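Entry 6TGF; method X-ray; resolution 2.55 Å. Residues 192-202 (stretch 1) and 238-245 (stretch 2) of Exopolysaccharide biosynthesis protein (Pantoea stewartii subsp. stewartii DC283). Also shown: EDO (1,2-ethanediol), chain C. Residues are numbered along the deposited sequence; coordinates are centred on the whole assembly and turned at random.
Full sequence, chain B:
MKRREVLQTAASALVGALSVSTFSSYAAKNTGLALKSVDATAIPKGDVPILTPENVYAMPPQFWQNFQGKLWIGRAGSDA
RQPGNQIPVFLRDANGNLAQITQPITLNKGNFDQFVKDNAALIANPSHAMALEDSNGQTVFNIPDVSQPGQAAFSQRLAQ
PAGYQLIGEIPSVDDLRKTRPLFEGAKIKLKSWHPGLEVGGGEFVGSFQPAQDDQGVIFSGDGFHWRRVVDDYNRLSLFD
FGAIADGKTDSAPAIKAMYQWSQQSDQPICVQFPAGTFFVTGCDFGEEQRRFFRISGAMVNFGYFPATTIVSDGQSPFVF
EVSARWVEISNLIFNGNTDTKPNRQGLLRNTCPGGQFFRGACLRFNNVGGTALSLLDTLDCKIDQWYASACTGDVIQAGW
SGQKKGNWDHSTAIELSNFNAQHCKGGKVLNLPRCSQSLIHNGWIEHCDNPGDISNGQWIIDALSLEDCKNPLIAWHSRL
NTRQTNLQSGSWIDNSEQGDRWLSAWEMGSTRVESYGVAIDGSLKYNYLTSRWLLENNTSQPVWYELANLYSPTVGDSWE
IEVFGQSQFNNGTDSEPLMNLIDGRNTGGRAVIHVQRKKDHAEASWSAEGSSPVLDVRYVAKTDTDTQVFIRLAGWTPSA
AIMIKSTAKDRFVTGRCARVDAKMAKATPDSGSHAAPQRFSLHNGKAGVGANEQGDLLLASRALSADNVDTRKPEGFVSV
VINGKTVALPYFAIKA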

# COMPACT_ATOMS: atom_id res chain seq x y z
N SER B 192 26.13 19.53 -28.60
CA SER B 192 25.08 19.94 -27.63
C SER B 192 24.02 20.80 -28.33
O SER B 192 24.29 21.29 -29.44
CB SER B 192 25.68 20.65 -26.45
OG SER B 192 25.28 22.01 -26.39
N TRP B 193 22.87 20.98 -27.68
CA TRP B 193 21.76 21.85 -28.15
C TRP B 193 22.25 23.30 -28.22
O TRP B 193 22.25 23.87 -29.33
CB TRP B 193 20.53 21.71 -27.24
CG TRP B 193 19.22 21.97 -27.92
CD1 TRP B 193 18.29 21.03 -28.27
CD2 TRP B 193 18.68 23.24 -28.32
NE1 TRP B 193 17.21 21.63 -28.87
CE2 TRP B 193 17.42 22.98 -28.91
CE3 TRP B 193 19.13 24.56 -28.24
CZ2 TRP B 193 16.62 24.00 -29.42
CZ3 TRP B 193 18.34 25.57 -28.75
CH2 TRP B 193 17.10 25.29 -29.33
N HIS B 194 22.68 23.85 -27.08
CA HIS B 194 23.23 25.22 -26.92
C HIS B 194 24.75 25.19 -27.01
O HIS B 194 25.37 24.23 -26.56
CB HIS B 194 22.76 25.83 -25.60
CG HIS B 194 21.29 26.07 -25.53
ND1 HIS B 194 20.68 27.09 -26.22
CD2 HIS B 194 20.31 25.42 -24.86
CE1 HIS B 194 19.38 27.07 -25.98
NE2 HIS B 194 19.13 26.06 -25.14
N PRO B 195 25.41 26.24 -27.56
CA PRO B 195 26.87 26.25 -27.67
C PRO B 195 27.59 26.07 -26.32
O PRO B 195 27.38 26.88 -25.43
CB PRO B 195 27.19 27.64 -28.26
CG PRO B 195 25.90 28.07 -28.93
CD PRO B 195 24.79 27.45 -28.11
N GLY B 196 28.37 25.00 -26.20
CA GLY B 196 29.37 24.80 -25.12
C GLY B 196 28.78 24.31 -23.81
O GLY B 196 29.47 24.48 -22.78
N LEU B 197 27.57 23.73 -23.81
CA LEU B 197 26.90 23.20 -22.59
C LEU B 197 27.00 21.66 -22.53
O LEU B 197 26.73 21.11 -21.45
CB LEU B 197 25.43 23.63 -22.59
CG LEU B 197 25.16 25.14 -22.51
CD1 LEU B 197 23.75 25.40 -22.02
CD2 LEU B 197 26.16 25.84 -21.62
N GLU B 198 27.36 21.02 -23.65
CA GLU B 198 27.42 19.54 -23.83
C GLU B 198 26.26 18.84 -23.09
O GLU B 198 26.52 17.85 -22.39
CB GLU B 198 28.80 18.99 -23.45
CG GLU B 198 29.30 19.36 -22.07
CD GLU B 198 30.75 18.97 -21.83
OE1 GLU B 198 31.35 18.33 -22.73
OE2 GLU B 198 31.28 19.31 -20.75
N VAL B 199 25.04 19.36 -23.26
CA VAL B 199 23.75 18.64 -22.98
C VAL B 199 22.83 18.81 -24.19
O VAL B 199 22.93 19.86 -24.87
CB VAL B 199 23.06 19.12 -21.69
CG1 VAL B 199 23.90 18.85 -20.46
CG2 VAL B 199 22.67 20.58 -21.75
N GLY B 200 21.97 17.82 -24.45
CA GLY B 200 20.98 17.84 -25.55
C GLY B 200 21.62 17.57 -26.90
O GLY B 200 20.97 17.87 -27.92
N GLY B 201 22.84 17.02 -26.92
CA GLY B 201 23.55 16.60 -28.14
C GLY B 201 23.12 15.21 -28.57
O GLY B 201 22.28 14.60 -27.88
N GLY B 202 23.67 14.71 -29.69
CA GLY B 202 23.39 13.36 -30.20
C GLY B 202 23.75 13.21 -31.66
O GLY B 202 24.41 14.11 -32.22
N LEU B 238 14.21 17.09 -21.48
CA LEU B 238 14.01 18.51 -21.90
C LEU B 238 15.33 19.12 -22.39
O LEU B 238 15.26 20.12 -23.12
CB LEU B 238 13.43 19.31 -20.73
CG LEU B 238 11.94 19.07 -20.44
CD1 LEU B 238 11.54 19.71 -19.12
CD2 LEU B 238 11.07 19.59 -21.57
N PHE B 239 16.48 18.54 -22.01
CA PHE B 239 17.82 18.92 -22.54
C PHE B 239 17.82 18.80 -24.07
O PHE B 239 18.41 19.67 -24.73
CB PHE B 239 18.93 18.05 -21.95
CG PHE B 239 19.37 18.37 -20.53
CD1 PHE B 239 19.05 19.58 -19.93
CD2 PHE B 239 20.14 17.47 -19.82
CE1 PHE B 239 19.47 19.86 -18.64
CE2 PHE B 239 20.56 17.75 -18.53
CZ PHE B 239 20.23 18.94 -17.94
N ASP B 240 17.16 17.77 -24.60
CA ASP B 240 17.05 17.49 -26.06
C ASP B 240 16.18 18.55 -26.74
O ASP B 240 16.32 18.71 -27.97
CB ASP B 240 16.51 16.08 -26.32
CG ASP B 240 17.41 14.98 -25.80
OD1 ASP B 240 18.61 14.99 -26.14
OD2 ASP B 240 16.91 14.12 -25.05
N PHE B 241 15.31 19.22 -25.98
CA PHE B 241 14.39 20.28 -26.47
C PHE B 241 14.91 21.68 -26.08
O PHE B 241 14.18 22.66 -26.30
CB PHE B 241 12.96 20.01 -25.98
CG PHE B 241 12.28 18.87 -26.70
CD1 PHE B 241 12.52 17.56 -26.33
CD2 PHE B 241 11.42 19.12 -27.76
CE1 PHE B 241 11.90 16.51 -27.01
CE2 PHE B 241 10.81 18.07 -28.43
CZ PHE B 241 11.05 16.77 -28.06
N GLY B 242 16.13 21.75 -25.55
CA GLY B 242 16.90 23.00 -25.38
C GLY B 242 16.82 23.59 -23.98
O GLY B 242 17.20 24.77 -23.82
N ALA B 243 16.35 22.82 -22.99
CA ALA B 243 16.29 23.24 -21.57
C ALA B 243 17.71 23.28 -21.00
O ALA B 243 18.55 22.49 -21.44
CB ALA B 243 15.41 22.30 -20.78
N ILE B 244 17.95 24.20 -20.06
CA ILE B 244 19.26 24.36 -19.35
C ILE B 244 18.99 24.27 -17.84
O ILE B 244 18.15 25.05 -17.34
CB ILE B 244 19.94 25.69 -19.74
CG1 ILE B 244 20.15 25.79 -21.26
CG2 ILE B 244 21.26 25.87 -18.99
CD1 ILE B 244 20.46 27.19 -21.74
N ALA B 245 19.69 23.37 -17.15
CA ALA B 245 19.56 23.10 -15.70
C ALA B 245 20.39 24.12 -14.91
O ALA B 245 21.28 23.69 -14.14
CB ALA B 245 19.97 21.68 -15.39
C1 EDO C . 14.57 26.05 -25.74
O1 EDO C . 13.49 25.94 -26.65
C2 EDO C . 15.79 26.65 -26.34
O2 EDO C . 16.00 28.01 -26.02
O HOH W 1 21.07 14.53 -25.22

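Stretch 2 meets stretch 1 as a compact turn packed against an irregular loop, and the two together bury 453 Å². Leu-238 stays out of the contact, but its carbonyl O accepts bonds from Phe-241 N (3.0 Å) and Ala-243 N (2.9 Å), which fold the turn. Phe-239 offers a flat apolar ring, and Val-199 sits over one face, its CB 3.8 Å from Phe-239 CD2. The carbonyl of Phe-239 receives a CA-H...O contact from Gly-200 CA (3.3 Å to Phe-239 O). A CB on Gly-200 would lie 2.1 Å from Phe-239 O, so glycine suits both this close approach and the positive phi. Asp-240 points its CA-to-CB bond away, yet its carboxylate returns: a water donates to Asp-240 OD1 (2.7 Å) and to Gly-201 O (2.9 Å), bridging the stretches. Next, Gly-242 lays its CA on the face of Trp-193, 3.4 Å from the centroid of the five-membered ring. Here a CB would clash with Trp-193 CE2. The carbonyl of Gly-242 takes a direct hydrogen bond from stretch 1, His-194 NE2 to Gly-242 O at 2.7 Å. Finally, the extended side chain of Ile-244 places CD1 over the His-194 ring, 3.9 Å from its centroid, while Ile-244 CG1 packs 3.7 Å from Leu-197 CD1.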